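Local coordinates for protein time interval measuring enzyme TIME (PDB 2E46) that binds copper and zinc, belongs to the Cu-Zn superoxide dismutase family and probably converts superoxide to hydrogen peroxide and oxygen, at residues G32-Q37 and D107-S112; G38-L43 and S100-V105. All blocks are in the same frame, centred on the assembly; numbering follows the deposited sequence.

Contact 1 (G32-Q37 and D107-S112)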
ATOM      1  N   GLY A  32      -7.941 -10.204 -19.348  1.00 46.25           N
ATOM      2  CA  GLY A  32      -7.345 -10.648 -18.039  1.00 44.11           C
ATOM      3  C   GLY A  32      -5.814 -10.315 -17.945  1.00 42.16           C
ATOM      4  O   GLY A  32      -5.056 -11.104 -17.390  1.00 41.25           O
ATOM      5  N   LYS A  33      -5.427  -9.187 -18.582  1.00 37.82           N
ATOM      6  CA  LYS A  33      -4.085  -8.691 -18.642  1.00 37.41           C
ATOM      7  C   LYS A  33      -3.975  -7.429 -17.770  1.00 33.57           C
ATOM      8  O   LYS A  33      -4.943  -6.699 -17.485  1.00 31.95           O
ATOM      9  CB  LYS A  33      -3.575  -8.457 -20.091  1.00 35.67           C
ATOM     10  CG  LYS A  33      -3.144  -9.774 -20.860  1.00 37.69           C
ATOM     11  CD  LYS A  33      -2.936  -9.385 -22.327  1.00 42.19           C
ATOM     12  CE  LYS A  33      -3.122 -10.509 -23.371  1.00 53.82           C
ATOM     13  NZ  LYS A  33      -2.103 -10.306 -24.564  1.00 58.74           N
ATOM     14  N   VAL A  34      -2.785  -7.280 -17.243  1.00 32.38           N
ATOM     15  CA  VAL A  34      -2.382  -5.971 -16.620  1.00 30.40           C
ATOM     16  C   VAL A  34      -1.180  -5.256 -17.280  1.00 28.37           C
ATOM     17  O   VAL A  34      -0.211  -5.919 -17.650  1.00 27.07           O
ATOM     18  CB  VAL A  34      -2.496  -5.928 -14.997  1.00 30.27           C
ATOM     19  CG1 VAL A  34      -3.273  -7.102 -14.330  1.00 28.76           C
ATOM     20  CG2 VAL A  34      -1.363  -5.401 -14.296  1.00 26.75           C
ATOM     21  N   HIS A  35      -1.330  -3.933 -17.453  1.00 26.83           N
ATOM     22  CA  HIS A  35      -0.465  -3.134 -18.265  1.00 26.57           C
ATOM     23  C   HIS A  35       0.368  -2.428 -17.238  1.00 27.80           C
ATOM     24  O   HIS A  35      -0.195  -1.696 -16.395  1.00 27.75           O
ATOM     25  CB  HIS A  35      -1.276  -2.109 -19.101  1.00 25.88           C
ATOM     26  CG  HIS A  35      -0.453  -1.333 -20.113  1.00 26.55           C
ATOM     27  ND1 HIS A  35      -0.855  -0.120 -20.627  1.00 31.82           N
ATOM     28  CD2 HIS A  35       0.757  -1.573 -20.658  1.00 23.03           C
ATOM     29  CE1 HIS A  35       0.044   0.328 -21.490  1.00 31.38           C
ATOM     30  NE2 HIS A  35       1.058  -0.506 -21.477  1.00 33.13           N
ATOM     31  N   VAL A  36       1.664  -2.727 -17.189  1.00 26.32           N
ATOM     32  CA  VAL A  36       2.514  -2.143 -16.092  1.00 26.76           C
ATOM     33  C   VAL A  36       3.427  -1.071 -16.743  1.00 27.81           C
ATOM     34  O   VAL A  36       4.169  -1.369 -17.691  1.00 28.79           O
ATOM     35  CB  VAL A  36       3.429  -3.278 -15.554  1.00 26.85           C
ATOM     36  CG1 VAL A  36       4.436  -2.777 -14.545  1.00 27.84           C
ATOM     37  CG2 VAL A  36       2.606  -4.532 -15.002  1.00 23.68           C
ATOM     38  N   GLN A  37       3.387   0.136 -16.263  1.00 28.75           N
ATOM     39  CA  GLN A  37       4.037   1.251 -16.938  1.00 32.92           C
ATOM     40  C   GLN A  37       4.596   2.168 -15.866  1.00 35.38           C
ATOM     41  O   GLN A  37       3.869   2.577 -14.948  1.00 36.35           O
ATOM     42  CB  GLN A  37       3.033   2.137 -17.687  1.00 32.09           C
ATOM     43  CG  GLN A  37       2.262   1.472 -18.785  1.00 37.49           C
ATOM     44  CD  GLN A  37       1.426   2.472 -19.501  1.00 40.49           C
ATOM     45  OE1 GLN A  37       0.285   2.657 -19.129  1.00 44.29           O
ATOM     46  NE2 GLN A  37       2.013   3.174 -20.514  1.00 36.69           N
ATOM     47  N   ASP A 107       0.217 -11.299 -17.922  1.00 33.82           N
ATOM     48  CA  ASP A 107      -1.082 -11.996 -17.817  1.00 37.33           C
ATOM     49  C   ASP A 107      -1.278 -12.712 -16.504  1.00 37.09           C
ATOM     50  O   ASP A 107      -2.356 -13.297 -16.347  1.00 39.13           O
ATOM     51  CB  ASP A 107      -1.369 -13.023 -18.957  1.00 37.18           C
ATOM     52  CG  ASP A 107      -0.265 -14.146 -19.063  1.00 44.60           C
ATOM     53  OD1 ASP A 107       0.821 -14.096 -18.361  1.00 51.13           O
ATOM     54  OD2 ASP A 107      -0.449 -15.049 -19.946  1.00 53.65           O
ATOM     55  N   GLN A 108      -0.306 -12.666 -15.567  1.00 36.47           N
ATOM     56  CA  GLN A 108      -0.442 -13.420 -14.274  1.00 33.63           C
ATOM     57  C   GLN A 108      -0.885 -12.533 -13.115  1.00 32.27           C
ATOM     58  O   GLN A 108      -1.658 -12.970 -12.313  1.00 33.76           O
ATOM     59  CB  GLN A 108       0.849 -14.146 -13.872  1.00 32.04           C
ATOM     60  CG  GLN A 108       1.214 -15.455 -14.629  1.00 41.94           C
ATOM     61  CD  GLN A 108      -0.053 -16.380 -14.979  1.00 52.01           C
ATOM     62  OE1 GLN A 108      -0.446 -16.608 -16.195  1.00 49.82           O
ATOM     63  NE2 GLN A 108      -0.707 -16.871 -13.910  1.00 51.90           N
ATOM     64  N   ILE A 109      -0.335 -11.332 -12.933  1.00 30.36           N
ATOM     65  CA  ILE A 109      -0.727 -10.502 -11.799  1.00 26.26           C
ATOM     66  C   ILE A 109      -2.111 -10.051 -12.130  1.00 28.15           C
ATOM     67  O   ILE A 109      -2.509 -10.032 -13.348  1.00 26.81           O
ATOM     68  CB  ILE A 109       0.180  -9.282 -11.636  1.00 25.56           C
ATOM     69  CG1 ILE A 109       0.311  -8.598 -12.986  1.00 24.07           C
ATOM     70  CG2 ILE A 109       1.607  -9.807 -11.102  1.00 24.93           C
ATOM     71  CD1 ILE A 109       1.012  -7.204 -13.113  1.00 18.93           C
ATOM     72  N   SER A 110      -2.870  -9.680 -11.090  1.00 25.81           N
ATOM     73  CA  SER A 110      -4.213  -9.142 -11.353  1.00 25.77           C
ATOM     74  C   SER A 110      -4.381  -8.030 -10.352  1.00 25.29           C
ATOM     75  O   SER A 110      -3.624  -7.934  -9.314  1.00 26.21           O
ATOM     76  CB  SER A 110      -5.266 -10.269 -11.099  1.00 24.33           C
ATOM     77  OG  SER A 110      -6.495  -9.697 -11.477  1.00 28.03           O
ATOM     78  N   LEU A 111      -5.380  -7.252 -10.567  1.00 26.65           N
ATOM     79  CA  LEU A 111      -5.801  -6.263  -9.520  1.00 29.52           C
ATOM     80  C   LEU A 111      -6.895  -6.764  -8.589  1.00 29.61           C
ATOM     81  O   LEU A 111      -7.390  -6.001  -7.712  1.00 33.83           O
ATOM     82  CB  LEU A 111      -6.223  -4.899 -10.187  1.00 29.53           C
ATOM     83  CG  LEU A 111      -5.081  -4.226 -11.038  1.00 31.78           C
ATOM     84  CD1 LEU A 111      -5.422  -2.815 -11.403  1.00 30.59           C
ATOM     85  CD2 LEU A 111      -3.828  -4.104 -10.211  1.00 28.59           C
ATOM     86  N   SER A 112      -7.345  -8.009  -8.759  1.00 30.19           N
ATOM     87  CA  SER A 112      -8.260  -8.664  -7.770  1.00 28.88           C
ATOM     88  C   SER A 112      -8.122 -10.139  -7.845  1.00 29.64           C
ATOM     89  O   SER A 112      -7.429 -10.628  -8.728  1.00 30.09           O
ATOM     90  CB  SER A 112      -9.703  -8.329  -8.095  1.00 28.30           C
ATOM     91  OG  SER A 112      -9.978  -8.710  -9.455  1.00 34.57           O
TER
HETATM   92  O   HOH W   1      -4.253 -11.166 -14.854  1.00 46.58           O
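The Greek-key loop that leaves strand 99-106 and crosses the end of the superoxide dismutase barrel lays I109 against V34 and V36, near the start of strand 33-41. The two segments run at 83° to each other, so the loop crosses the strand instead of pairing with it, and side chains carry the contact. The first torsion of I109 (chi1 49°) sets CG1 between the backbone N and the carbonyl carbon, which swings CD1 in toward the valines. There CD1 meets V36 CG2 at 3.6 Å. It also lies against V34 CG2, at a spacing tight enough to leave the exact placing of the two methyls doubtful. The other methyl, V34 CG1, abuts the loop backbone, 3.2 Å from I109 O and next to S110 CA. Beta-branched valines suit the extended strand, while isoleucine adds the length needed to reach both from the loop. At the outer rim, K33 CG passes 4.2 Å from D107 CB, but the charged ends remain apart. G32 has phi 62°, a turn conformation that glycine adopts easily. Its O accepts a hydrogen bond from a water at 2.7 Å, and the same water lies 2.6 Å from I109 O; because it has more acceptors nearby than protons, the two bonds may not both be made at full strength. D106 OD1 accepts from the backbone N of Q108 and of I109, steadying the bend. The chemistry is thus mainly apolar: a buried aliphatic cluster joins loop to strand at the barrel end, and water mediates between carbonyls that cannot bond to each other.

Contact 2 (G38-L43 and S100-V105)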
ATOM      1  N   GLY A  38       5.853   2.520 -15.965  1.00 37.10           N
ATOM      2  CA  GLY A  38       6.287   3.648 -15.182  1.00 40.44           C
ATOM      3  C   GLY A  38       7.662   4.132 -15.586  1.00 42.66           C
ATOM      4  O   GLY A  38       8.194   3.832 -16.681  1.00 42.70           O
ATOM      5  N   GLY A  39       8.286   4.878 -14.703  1.00 44.35           N
ATOM      6  CA  GLY A  39       9.674   5.140 -14.943  1.00 46.26           C
ATOM      7  C   GLY A  39      10.314   5.470 -13.658  1.00 48.23           C
ATOM      8  O   GLY A  39       9.731   6.220 -12.825  1.00 46.37           O
ATOM      9  N   ILE A  40      11.538   4.950 -13.538  1.00 49.93           N
ATOM     10  CA  ILE A  40      12.336   5.135 -12.352  1.00 51.87           C
ATOM     11  C   ILE A  40      13.762   5.673 -12.612  1.00 53.24           C
ATOM     12  O   ILE A  40      14.499   5.151 -13.447  1.00 55.59           O
ATOM     13  CB  ILE A  40      12.281   3.840 -11.478  1.00 52.50           C
ATOM     14  CG1 ILE A  40      12.651   2.570 -12.168  1.00 53.19           C
ATOM     15  CG2 ILE A  40      10.783   3.420 -11.317  1.00 53.06           C
ATOM     16  CD1 ILE A  40      11.817   1.347 -11.519  1.00 47.96           C
ATOM     17  N   THR A  41      14.141   6.753 -11.965  1.00 53.42           N
ATOM     18  CA  THR A  41      15.562   7.243 -12.084  1.00 53.79           C
ATOM     19  C   THR A  41      16.327   6.854 -10.863  1.00 52.17           C
ATOM     20  O   THR A  41      15.800   6.869  -9.760  1.00 51.77           O
ATOM     21  CB  THR A  41      15.697   8.801 -12.133  1.00 53.50           C
ATOM     22  OG1 THR A  41      15.358   9.355 -10.847  1.00 57.43           O
ATOM     23  CG2 THR A  41      14.768   9.437 -13.145  1.00 55.09           C
ATOM     24  N   GLY A  42      17.589   6.519 -11.047  1.00 52.28           N
ATOM     25  CA  GLY A  42      18.559   6.746  -9.973  1.00 48.57           C
ATOM     26  C   GLY A  42      19.386   5.533  -9.843  1.00 48.47           C
ATOM     27  O   GLY A  42      19.983   5.363  -8.824  1.00 50.00           O
ATOM     28  N   LEU A  43      19.428   4.653 -10.820  1.00 48.96           N
ATOM     29  CA  LEU A  43      20.435   3.589 -10.802  1.00 52.07           C
ATOM     30  C   LEU A  43      21.392   3.658 -12.026  1.00 53.22           C
ATOM     31  O   LEU A  43      20.978   4.194 -13.073  1.00 54.05           O
ATOM     32  CB  LEU A  43      19.779   2.225 -10.731  1.00 51.06           C
ATOM     33  CG  LEU A  43      19.357   1.835  -9.302  1.00 56.67           C
ATOM     34  CD1 LEU A  43      19.058   0.266  -9.098  1.00 51.45           C
ATOM     35  CD2 LEU A  43      20.410   2.398  -8.280  1.00 56.99           C
ATOM     36  N   SER A 100      15.043   4.104 -16.019  1.00 45.86           N
ATOM     37  CA  SER A 100      14.219   2.971 -16.455  1.00 43.96           C
ATOM     38  C   SER A 100      12.817   3.359 -16.991  1.00 43.46           C
ATOM     39  O   SER A 100      11.966   3.915 -16.265  1.00 41.70           O
ATOM     40  CB  SER A 100      14.022   1.951 -15.356  1.00 43.98           C
ATOM     41  OG  SER A 100      14.083   0.611 -15.860  1.00 42.93           O
ATOM     42  N   ARG A 101      12.590   3.015 -18.275  1.00 42.66           N
ATOM     43  CA  ARG A 101      11.274   2.954 -18.786  1.00 40.97           C
ATOM     44  C   ARG A 101      10.720   1.568 -18.481  1.00 39.57           C
ATOM     45  O   ARG A 101      11.259   0.497 -18.930  1.00 37.77           O
ATOM     46  CB  ARG A 101      11.157   3.239 -20.301  1.00 43.03           C
ATOM     47  CG  ARG A 101       9.672   3.580 -20.588  1.00 47.54           C
ATOM     48  CD  ARG A 101       9.158   2.992 -21.879  1.00 59.04           C
ATOM     49  NE  ARG A 101       7.839   3.544 -22.241  1.00 60.46           N
ATOM     50  CZ  ARG A 101       7.199   3.195 -23.352  1.00 62.83           C
ATOM     51  NH1 ARG A 101       7.763   2.331 -24.178  1.00 61.64           N
ATOM     52  NH2 ARG A 101       6.009   3.731 -23.651  1.00 66.97           N
ATOM     53  N   ILE A 102       9.605   1.583 -17.751  1.00 36.11           N
ATOM     54  CA  ILE A 102       8.862   0.354 -17.593  1.00 34.22           C
ATOM     55  C   ILE A 102       7.649   0.397 -18.447  1.00 31.42           C
ATOM     56  O   ILE A 102       6.808   1.349 -18.388  1.00 29.51           O
ATOM     57  CB  ILE A 102       8.563   0.106 -16.149  1.00 34.29           C
ATOM     58  CG1 ILE A 102       9.897  -0.029 -15.464  1.00 37.63           C
ATOM     59  CG2 ILE A 102       7.793  -1.227 -15.941  1.00 39.18           C
ATOM     60  CD1 ILE A 102       9.779   0.105 -13.977  1.00 40.70           C
ATOM     61  N   ASP A 103       7.526  -0.661 -19.244  1.00 30.97           N
ATOM     62  CA  ASP A 103       6.383  -0.717 -20.162  1.00 33.68           C
ATOM     63  C   ASP A 103       6.109  -2.093 -20.645  1.00 34.40           C
ATOM     64  O   ASP A 103       6.670  -2.506 -21.721  1.00 34.73           O
ATOM     65  CB  ASP A 103       6.586   0.116 -21.454  1.00 32.84           C
ATOM     66  CG  ASP A 103       5.327   0.130 -22.298  1.00 36.28           C
ATOM     67  OD1 ASP A 103       4.261  -0.294 -21.828  1.00 34.01           O
ATOM     68  OD2 ASP A 103       5.360   0.596 -23.452  1.00 43.72           O
ATOM     69  N   LEU A 104       5.254  -2.777 -19.907  1.00 32.47           N
ATOM     70  CA  LEU A 104       4.956  -4.199 -20.265  1.00 34.28           C
ATOM     71  C   LEU A 104       3.523  -4.652 -19.903  1.00 32.03           C
ATOM     72  O   LEU A 104       2.773  -3.969 -19.324  1.00 30.40           O
ATOM     73  CB  LEU A 104       5.967  -5.187 -19.685  1.00 32.56           C
ATOM     74  CG  LEU A 104       6.049  -5.224 -18.149  1.00 40.84           C
ATOM     75  CD1 LEU A 104       5.056  -6.272 -17.622  1.00 36.71           C
ATOM     76  CD2 LEU A 104       7.458  -5.428 -17.642  1.00 39.05           C
ATOM     77  N   VAL A 105       3.178  -5.842 -20.337  1.00 34.74           N
ATOM     78  CA  VAL A 105       1.911  -6.387 -20.054  1.00 33.14           C
ATOM     79  C   VAL A 105       2.147  -7.775 -19.529  1.00 32.76           C
ATOM     80  O   VAL A 105       2.893  -8.574 -20.112  1.00 31.98           O
ATOM     81  CB  VAL A 105       0.759  -6.196 -21.183  1.00 34.36           C
ATOM     82  CG1 VAL A 105       1.042  -5.188 -22.294  1.00 33.99           C
ATOM     83  CG2 VAL A 105       0.226  -7.459 -21.670  1.00 33.93           C
TER
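Backbone hydrogen bonds join G38 to I102 and I40 to S100, and on the interior face I40 lies beside S100 and I102. From CB, the I40 side chain forks: CG2 stays beside its own backbone N, while CG1, set between that N and the carbonyl carbon (chi1 54°), lies 3.5 Å from S100 CB. CD1 then meets I102 CD1 at 3.4 Å, closer than methyls usually pack. Isoleucine fits here because it is beta-branched, as extended strands readily accept, yet reaches past the G39/R101 pair to I102, paired with G38. S100 is small enough to leave CG1 room, and its OG bonds to V93 O. G38 N donates to I102 O, and I102 N returns a bond of 2.9 Å to G38 O, 163° at the hydrogen but from above the carbonyl plane. I40 N finds S100 O in the carbonyl plane, on a lone pair. Between these pairs, G39 CA lies 2.9 Å from S100 O, a CA-H...O contact so short that its exact length is doubtful; glycine, lacking a CB, avoids crowding that oxygen. On the outer face, R101 NH1 sits 3.1 Å from D103 OD2, which is out of the guanidinium plane, so charge alone links them. With F94 and V92 of strand 88-94 packed against the inward side chains, this is the arrangement of a Greek-key beta-barrel: antiparallel pairing in the wall, a largely apolar core within.

Both contacts use strand 33-41: contact 1 takes its first half and contact 2 its last, with centres 16 Å apart. Along the chain the order is 32-37, 38-43, 100-105, 107-112, so the pairing of contact 2 falls within the longer closure of contact 1. Between them the same two strands remain neighbours in one antiparallel sheet, probably joined by V36 N to L104 O at 2.7 Å and by H35 NE2 to D103 OD1. Contact 2 fixes the strand pair by backbone hydrogen bonds, and contact 1 adds the loop leaving strand 99-106; together they form one continuous part of the barrel, with the I109 side chain about 8 Å from those of the zinc ligands H85 and D88.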